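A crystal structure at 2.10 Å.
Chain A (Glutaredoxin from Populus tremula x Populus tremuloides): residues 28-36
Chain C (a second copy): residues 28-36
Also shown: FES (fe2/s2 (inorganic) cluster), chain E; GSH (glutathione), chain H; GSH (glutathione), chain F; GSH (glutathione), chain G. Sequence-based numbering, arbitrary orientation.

Chain A (28-36) TYCGYCNRV
Chain C 28-36: TYCGYCNRV

A shared metal cluster can join two protein surfaces that make few polar contacts of their own, as in this glutaredoxin pair. In each copy residues 28-30 form a loop, Cys A30 and Cys C30 occupy the N-cap positions (phi/psi -76/119 and -99/125), and a helix begins at residue 31 and continues beyond 36, with phi near -60° and psi near -40°. Its first turn is fixed by Asn A34 N to Cys A30 O (2.8 Å) and Asn C34 N to Cys C30 O (3.0 Å). The helix axes approach to 10.8 Å with their N-to-C directions at 102°. The register is reciprocal: the CA atoms of Gly A31 and Tyr C32 lie 7.2 Å apart, those of Tyr A32 and Gly C31 7.3 Å.

Cys A30 and Cys C30 both adopt chi1 t, placing Cys A30 SG 1.7 Å from FE2 and Cys C30 SG 1.7 Å from FE1; a glutathione SG2 completes each iron's thiolate pair. Glycine suits position 31 because a CB on Gly A31 would lie 2.3 Å from Tyr C32 CE2, and one on Gly C31 2.8 Å from Tyr A32 CE2. Those tyrosines, both chi1 m, meet edge-to-face, the edge of Tyr C32 toward the face of Tyr A32, with centroids 4.5 Å apart and CE1 of Tyr A32 3.3 Å from CE1 of Tyr C32. Tyr C32 also lays a ring face over cluster sulfur S2.

Tyr A29 and Tyr C29, both chi1 p, point toward the opposing stretch and pack obliquely, CE1 of Tyr A29 3.7 Å from CD1 of Tyr C29. The O of one water accepts from Tyr A29 OH (2.8 Å) and donates to Tyr C29 O (3.0 Å). Extended through chi2, Arg A35 lays its guanidinium face against Tyr C32 OH, 2.9 Å from NH2, an angle too poor for a hydrogen bond. The stretches together bury 406 Å², Tyr C32 (114 Å²) and Tyr A32 (81 Å²) giving the largest shares.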

ATOM      1  N   THR A  28       7.745   0.354  -6.162  1.00 27.64           N
ATOM      2  CA  THR A  28       8.776  -0.523  -5.611  1.00 27.99           C
ATOM      3  C   THR A  28       8.460  -1.039  -4.198  1.00 27.93           C
ATOM      4  O   THR A  28       8.790  -2.180  -3.858  1.00 27.36           O
ATOM      5  CB  THR A  28      10.130   0.174  -5.606  1.00 29.10           C
ATOM      6  OG1 THR A  28      10.355   0.814  -6.885  1.00 28.80           O
ATOM      7  CG2 THR A  28      11.238  -0.863  -5.317  1.00 28.65           C
ATOM      8  N   TYR A  29       7.755  -0.212  -3.424  1.00 27.50           N
ATOM      9  CA  TYR A  29       7.455  -0.503  -2.024  1.00 27.35           C
ATOM     10  C   TYR A  29       6.230  -1.380  -1.815  1.00 26.39           C
ATOM     11  O   TYR A  29       6.100  -1.934  -0.719  1.00 27.47           O
ATOM     12  CB  TYR A  29       7.322   0.825  -1.214  1.00 27.29           C
ATOM     13  CG  TYR A  29       6.243   1.744  -1.729  1.00 27.99           C
ATOM     14  CD1 TYR A  29       4.902   1.500  -1.432  1.00 28.29           C
ATOM     15  CD2 TYR A  29       6.553   2.867  -2.535  1.00 27.16           C
ATOM     16  CE1 TYR A  29       3.890   2.339  -1.925  1.00 28.59           C
ATOM     17  CE2 TYR A  29       5.554   3.699  -3.035  1.00 25.68           C
ATOM     18  CZ  TYR A  29       4.229   3.430  -2.723  1.00 28.10           C
ATOM     19  OH  TYR A  29       3.204   4.247  -3.170  1.00 30.61           O
ATOM     20  N   CYS A  30       5.344  -1.494  -2.833  1.00 26.32           N
ATOM     21  CA  CYS A  30       4.003  -2.113  -2.711  1.00 24.10           C
ATOM     22  C   CYS A  30       3.968  -3.641  -2.642  1.00 23.41           C
ATOM     23  O   CYS A  30       4.337  -4.343  -3.592  1.00 22.58           O
ATOM     24  CB  CYS A  30       2.990  -1.666  -3.794  1.00 23.32           C
ATOM     25  SG  CYS A  30       1.256  -2.107  -3.313  1.00 27.97           S
ATOM     26  N   GLY A  31       3.439  -4.138  -1.524  1.00 23.53           N
ATOM     27  CA  GLY A  31       3.239  -5.554  -1.299  1.00 21.73           C
ATOM     28  C   GLY A  31       2.355  -6.170  -2.352  1.00 22.54           C
ATOM     29  O   GLY A  31       2.658  -7.269  -2.795  1.00 21.79           O
ATOM     30  N   TYR A  32       1.279  -5.481  -2.802  1.00 22.68           N
ATOM     31  CA  TYR A  32       0.410  -6.075  -3.862  1.00 23.15           C
ATOM     32  C   TYR A  32       1.178  -6.230  -5.177  1.00 23.12           C
ATOM     33  O   TYR A  32       0.993  -7.209  -5.925  1.00 22.65           O
ATOM     34  CB  TYR A  32      -0.847  -5.232  -4.127  1.00 25.37           C
ATOM     35  CG  TYR A  32      -1.977  -5.509  -3.166  1.00 27.66           C
ATOM     36  CD1 TYR A  32      -2.413  -6.821  -2.935  1.00 31.99           C
ATOM     37  CD2 TYR A  32      -2.613  -4.485  -2.515  1.00 25.31           C
ATOM     38  CE1 TYR A  32      -3.451  -7.096  -2.050  1.00 31.65           C
ATOM     39  CE2 TYR A  32      -3.661  -4.735  -1.634  1.00 30.72           C
ATOM     40  CZ  TYR A  32      -4.079  -6.037  -1.421  1.00 30.61           C
ATOM     41  OH  TYR A  32      -5.101  -6.299  -0.542  1.00 33.29           O
ATOM     42  N   CYS A  33       2.018  -5.242  -5.465  1.00 21.93           N
ATOM     43  CA  CYS A  33       2.925  -5.328  -6.595  1.00 22.72           C
ATOM     44  C   CYS A  33       3.913  -6.474  -6.448  1.00 21.62           C
ATOM     45  O   CYS A  33       4.161  -7.190  -7.400  1.00 23.11           O
ATOM     46  CB  CYS A  33       3.657  -3.997  -6.783  1.00 22.74           C
ATOM     47  SG  CYS A  33       2.552  -2.705  -7.351  1.00 23.10           S
ATOM     48  N   ASN A  34       4.479  -6.646  -5.264  1.00 20.46           N
ATOM     49  CA  ASN A  34       5.363  -7.784  -5.011  1.00 21.41           C
ATOM     50  C   ASN A  34       4.697  -9.144  -5.137  1.00 21.59           C
ATOM     51  O   ASN A  34       5.347 -10.081  -5.597  1.00 21.91           O
ATOM     52  CB  ASN A  34       6.070  -7.644  -3.657  1.00 21.35           C
ATOM     53  CG  ASN A  34       7.148  -6.546  -3.672  1.00 22.39           C
ATOM     54  OD1 ASN A  34       7.696  -6.212  -4.716  1.00 23.53           O
ATOM     55  ND2 ASN A  34       7.444  -6.002  -2.527  1.00 24.90           N
ATOM     56  N   ARG A  35       3.421  -9.247  -4.742  1.00 21.78           N
ATOM     57  CA  ARG A  35       2.675 -10.496  -4.848  1.00 24.22           C
ATOM     58  C   ARG A  35       2.518 -10.918  -6.298  1.00 23.64           C
ATOM     59  O   ARG A  35       2.701 -12.071  -6.641  1.00 23.30           O
ATOM     60  CB  ARG A  35       1.299 -10.401  -4.179  1.00 23.89           C
ATOM     61  CG  ARG A  35       0.550 -11.754  -4.226  1.00 28.94           C
ATOM     62  CD  ARG A  35      -0.789 -11.730  -3.474  1.00 28.69           C
ATOM     63  NE  ARG A  35      -0.600 -11.479  -2.051  1.00 38.94           N
ATOM     64  CZ  ARG A  35      -1.545 -10.994  -1.237  1.00 42.08           C
ATOM     65  NH1 ARG A  35      -2.761 -10.689  -1.706  1.00 42.25           N
ATOM     66  NH2 ARG A  35      -1.264 -10.814   0.048  1.00 43.09           N
ATOM     67  N   VAL A  36       2.225  -9.961  -7.166  1.00 23.98           N
ATOM     68  CA  VAL A  36       2.218 -10.218  -8.601  1.00 24.39           C
ATOM     69  C   VAL A  36       3.609 -10.601  -9.171  1.00 23.17           C
ATOM     70  O   VAL A  36       3.723 -11.552  -9.928  1.00 22.36           O
ATOM     71  CB  VAL A  36       1.600  -9.027  -9.350  1.00 25.44           C
ATOM     72  CG1 VAL A  36       2.209  -8.863 -10.738  1.00 27.51           C
ATOM     73  CG2 VAL A  36       0.080  -9.205  -9.428  1.00 27.51           C
TER
ATOM     74  N   THR C  28      -1.081   5.438   5.079  1.00 23.97           N
ATOM     75  CA  THR C  28      -2.249   5.907   4.327  1.00 23.71           C
ATOM     76  C   THR C  28      -2.209   5.391   2.892  1.00 23.43           C
ATOM     77  O   THR C  28      -3.236   5.198   2.267  1.00 23.61           O
ATOM     78  CB  THR C  28      -2.302   7.440   4.266  1.00 24.45           C
ATOM     79  OG1 THR C  28      -1.063   7.922   3.717  1.00 23.50           O
ATOM     80  CG2 THR C  28      -2.543   8.046   5.672  1.00 22.22           C
ATOM     81  N   TYR C  29      -1.008   5.153   2.385  1.00 23.98           N
ATOM     82  CA  TYR C  29      -0.837   4.712   1.011  1.00 24.86           C
ATOM     83  C   TYR C  29      -0.973   3.191   0.786  1.00 25.37           C
ATOM     84  O   TYR C  29      -0.929   2.745  -0.370  1.00 26.69           O
ATOM     85  CB  TYR C  29       0.515   5.217   0.479  1.00 25.69           C
ATOM     86  CG  TYR C  29       1.695   4.761   1.302  1.00 25.80           C
ATOM     87  CD1 TYR C  29       2.182   3.442   1.192  1.00 25.50           C
ATOM     88  CD2 TYR C  29       2.317   5.635   2.204  1.00 26.77           C
ATOM     89  CE1 TYR C  29       3.249   3.015   1.951  1.00 24.22           C
ATOM     90  CE2 TYR C  29       3.406   5.219   2.978  1.00 25.65           C
ATOM     91  CZ  TYR C  29       3.855   3.908   2.842  1.00 25.76           C
ATOM     92  OH  TYR C  29       4.908   3.509   3.599  1.00 24.70           O
ATOM     93  N   CYS C  30      -1.139   2.387   1.850  1.00 24.58           N
ATOM     94  CA  CYS C  30      -0.997   0.950   1.681  1.00 22.14           C
ATOM     95  C   CYS C  30      -2.314   0.203   1.535  1.00 21.90           C
ATOM     96  O   CYS C  30      -3.155   0.222   2.419  1.00 21.98           O
ATOM     97  CB  CYS C  30      -0.134   0.280   2.783  1.00 22.26           C
ATOM     98  SG  CYS C  30       0.349  -1.469   2.361  1.00 27.01           S
ATOM     99  N   GLY C  31      -2.422  -0.556   0.452  1.00 22.53           N
ATOM    100  CA  GLY C  31      -3.563  -1.400   0.177  1.00 21.28           C
ATOM    101  C   GLY C  31      -3.710  -2.560   1.131  1.00 21.62           C
ATOM    102  O   GLY C  31      -4.827  -2.963   1.426  1.00 21.48           O
ATOM    103  N   TYR C  32      -2.600  -3.117   1.617  1.00 21.73           N
ATOM    104  CA  TYR C  32      -2.675  -4.152   2.650  1.00 20.96           C
ATOM    105  C   TYR C  32      -3.353  -3.570   3.884  1.00 20.10           C
ATOM    106  O   TYR C  32      -4.223  -4.203   4.483  1.00 18.34           O
ATOM    107  CB  TYR C  32      -1.287  -4.698   2.998  1.00 23.27           C
ATOM    108  CG  TYR C  32      -0.742  -5.762   2.038  1.00 25.41           C
ATOM    109  CD1 TYR C  32      -1.594  -6.433   1.185  1.00 27.08           C
ATOM    110  CD2 TYR C  32       0.628  -6.081   1.995  1.00 23.52           C
ATOM    111  CE1 TYR C  32      -1.132  -7.394   0.304  1.00 30.01           C
ATOM    112  CE2 TYR C  32       1.104  -7.071   1.136  1.00 28.70           C
ATOM    113  CZ  TYR C  32       0.196  -7.717   0.277  1.00 29.62           C
ATOM    114  OH  TYR C  32       0.561  -8.723  -0.613  1.00 32.27           O
ATOM    115  N   CYS C  33      -2.991  -2.341   4.251  1.00 18.35           N
ATOM    116  CA  CYS C  33      -3.705  -1.646   5.345  1.00 19.84           C
ATOM    117  C   CYS C  33      -5.203  -1.461   5.053  1.00 18.20           C
ATOM    118  O   CYS C  33      -6.046  -1.752   5.906  1.00 19.14           O
ATOM    119  CB  CYS C  33      -3.005  -0.309   5.671  1.00 19.34           C
ATOM    120  SG  CYS C  33      -1.371  -0.613   6.314  1.00 21.83           S
ATOM    121  N   ASN C  34      -5.544  -0.996   3.852  1.00 18.26           N
ATOM    122  CA  ASN C  34      -6.974  -0.920   3.435  1.00 19.38           C
ATOM    123  C   ASN C  34      -7.769  -2.224   3.447  1.00 19.28           C
ATOM    124  O   ASN C  34      -8.944  -2.222   3.742  1.00 19.34           O
ATOM    125  CB  ASN C  34      -7.086  -0.264   2.060  1.00 19.95           C
ATOM    126  CG  ASN C  34      -6.543   1.176   2.078  1.00 24.38           C
ATOM    127  OD1 ASN C  34      -6.519   1.805   3.132  1.00 27.66           O
ATOM    128  ND2 ASN C  34      -6.071   1.668   0.940  1.00 24.34           N
ATOM    129  N   ARG C  35      -7.116  -3.335   3.095  1.00 20.38           N
ATOM    130  CA  ARG C  35      -7.735  -4.673   3.157  1.00 19.82           C
ATOM    131  C   ARG C  35      -8.091  -5.055   4.623  1.00 19.72           C
ATOM    132  O   ARG C  35      -9.181  -5.559   4.916  1.00 19.06           O
ATOM    133  CB  ARG C  35      -6.787  -5.710   2.512  1.00 19.70           C
ATOM    134  CG  ARG C  35      -7.308  -7.202   2.473  1.00 20.97           C
ATOM    135  CD  ARG C  35      -8.616  -7.376   1.694  1.00 23.70           C
ATOM    136  NE  ARG C  35      -9.029  -8.779   1.699  1.00 26.60           N
ATOM    137  CZ  ARG C  35     -10.284  -9.211   1.844  1.00 29.45           C
ATOM    138  NH1 ARG C  35     -11.283  -8.343   1.989  1.00 27.36           N
ATOM    139  NH2 ARG C  35     -10.538 -10.530   1.858  1.00 29.10           N
ATOM    140  N   VAL C  36      -7.184  -4.790   5.549  1.00 18.80           N
ATOM    141  CA  VAL C  36      -7.523  -4.976   6.960  1.00 19.41           C
ATOM    142  C   VAL C  36      -8.718  -4.129   7.398  1.00 18.35           C
ATOM    143  O   VAL C  36      -9.629  -4.616   8.062  1.00 20.15           O
ATOM    144  CB  VAL C  36      -6.299  -4.708   7.850  1.00 19.94           C
ATOM    145  CG1 VAL C  36      -6.710  -4.498   9.326  1.00 20.33           C
ATOM    146  CG2 VAL C  36      -5.335  -5.882   7.704  1.00 18.07           C
TER
HETATM  147 FE1  FES E1201       1.157  -1.930   0.910  1.00  2.00          FE
HETATM  148 FE2  FES E1201       0.601  -1.583  -1.819  1.00  2.00          FE
HETATM  149  S1  FES E1201       1.349  -0.942  -0.462  1.00 30.48           S
HETATM  150  S2  FES E1201       0.353  -2.731  -0.453  1.00 27.58           S
HETATM  151  N1  GSH H1000       2.964 -10.104   5.360  1.00 23.94           N
HETATM  152  CA1 GSH H1000       2.718  -8.720   5.777  1.00 25.14           C
HETATM  153  C1  GSH H1000       1.267  -8.599   6.144  1.00 24.57           C
HETATM  154  O11 GSH H1000       0.815  -7.609   6.787  1.00 21.59           O
HETATM  155  O12 GSH H1000       0.537  -9.555   5.798  1.00 26.44           O
HETATM  156  CB1 GSH H1000       3.158  -7.759   4.661  1.00 24.39           C
HETATM  157  CG1 GSH H1000       3.068  -6.270   5.069  1.00 22.08           C
HETATM  158  CD1 GSH H1000       3.888  -5.388   4.166  1.00 20.93           C
HETATM  159  OE1 GSH H1000       4.600  -5.849   3.286  1.00 19.52           O
HETATM  160  N2  GSH H1000       3.859  -4.088   4.432  1.00 21.28           N
HETATM  161  CA2 GSH H1000       4.649  -3.130   3.648  1.00 23.48           C
HETATM  162  C2  GSH H1000       5.396  -2.248   4.626  1.00 26.61           C
HETATM  163  O2  GSH H1000       5.002  -2.061   5.795  1.00 27.24           O
HETATM  164  CB2 GSH H1000       3.699  -2.274   2.749  1.00 23.13           C
HETATM  165  SG2 GSH H1000       2.527  -2.885   1.465  1.00 27.67           S
HETATM  166  N3  GSH H1000       6.518  -1.654   4.209  1.00 23.32           N
HETATM  167  CA3 GSH H1000       7.262  -0.773   5.065  1.00 25.36           C
HETATM  168  C3  GSH H1000       6.425   0.483   5.278  1.00 30.17           C
HETATM  169  O31 GSH H1000       5.601   0.882   4.420  1.00 29.42           O
HETATM  170  O32 GSH H1000       6.602   1.111   6.332  1.00 33.73           O
HETATM  171  N1  GSH F1001      -7.647  -4.376  -6.019  1.00 27.15           N
HETATM  172  CA1 GSH F1001      -6.361  -3.836  -6.395  1.00 29.59           C
HETATM  173  C1  GSH F1001      -5.537  -4.969  -6.941  1.00 26.96           C
HETATM  174  O11 GSH F1001      -4.484  -4.752  -7.577  1.00 28.56           O
HETATM  175  O12 GSH F1001      -5.984  -6.093  -6.776  1.00 28.88           O
HETATM  176  CB1 GSH F1001      -5.662  -3.174  -5.206  1.00 26.72           C
HETATM  177  CG1 GSH F1001      -4.661  -2.161  -5.734  1.00 26.03           C
HETATM  178  CD1 GSH F1001      -4.314  -1.069  -4.754  1.00 24.75           C
HETATM  179  OE1 GSH F1001      -5.057  -0.814  -3.805  1.00 26.01           O
HETATM  180  N2  GSH F1001      -3.181  -0.415  -5.035  1.00 23.41           N
HETATM  181  CA2 GSH F1001      -2.683   0.667  -4.204  1.00 27.39           C
HETATM  182  C2  GSH F1001      -2.650   1.951  -5.028  1.00 28.85           C
HETATM  183  O2  GSH F1001      -2.342   1.932  -6.223  1.00 27.51           O
HETATM  184  CB2 GSH F1001      -1.299   0.285  -3.584  1.00 28.39           C
HETATM  185  SG2 GSH F1001      -0.921  -1.112  -2.447  1.00 31.25           S
HETATM  186  N3  GSH F1001      -2.980   3.114  -4.434  1.00 25.89           N
HETATM  187  CA3 GSH F1001      -3.017   4.420  -5.107  1.00 29.20           C
HETATM  188  C3  GSH F1001      -1.675   4.947  -5.595  1.00 32.38           C
HETATM  189  O31 GSH F1001      -0.610   4.405  -5.197  1.00 32.02           O
HETATM  190  O32 GSH F1001      -1.654   5.948  -6.361  1.00 33.63           O
HETATM  191  N1  GSH G1002      -4.765  10.807  -2.474  1.00 23.70           N
HETATM  192  CA1 GSH G1002      -6.060  10.157  -2.678  1.00 23.15           C
HETATM  193  C1  GSH G1002      -7.097  11.061  -2.085  1.00 22.81           C
HETATM  194  O11 GSH G1002      -8.322  10.852  -2.226  1.00 21.48           O
HETATM  195  O12 GSH G1002      -6.680  12.019  -1.409  1.00 24.26           O
HETATM  196  CB1 GSH G1002      -6.001   8.824  -1.915  1.00 24.65           C
HETATM  197  CG1 GSH G1002      -7.265   7.924  -1.965  1.00 26.10           C
HETATM  198  CD1 GSH G1002      -6.948   6.441  -1.682  1.00 26.30           C
HETATM  199  OE1 GSH G1002      -5.802   6.085  -1.442  1.00 26.41           O
HETATM  200  N2  GSH G1002      -7.965   5.573  -1.688  1.00 25.25           N
HETATM  201  CA2 GSH G1002      -7.795   4.139  -1.526  1.00 26.84           C
HETATM  202  C2  GSH G1002      -8.140   3.530  -2.853  1.00 27.18           C
HETATM  203  O2  GSH G1002      -8.986   4.071  -3.538  1.00 24.78           O
HETATM  204  CB2 GSH G1002      -8.863   3.636  -0.579  1.00 30.74           C
HETATM  205  SG2 GSH G1002      -8.507   4.133   1.116  1.00 35.93           S
HETATM  206  N3  GSH G1002      -7.558   2.393  -3.262  1.00 28.29           N
HETATM  207  CA3 GSH G1002      -7.849   1.711  -4.523  1.00 28.03           C
HETATM  208  C3  GSH G1002      -9.218   1.052  -4.479  1.00 32.50           C
HETATM  209  O31 GSH G1002      -9.909   1.038  -3.429  1.00 35.02           O
HETATM  210  O32 GSH G1002      -9.668   0.504  -5.506  1.00 34.13           O
HETATM  211  O   HOH W   1       0.534   3.542  -2.892  1.00 37.73           O
HETATM  212  O   HOH W   2      -6.801  -3.397  -0.413  1.00 25.68           O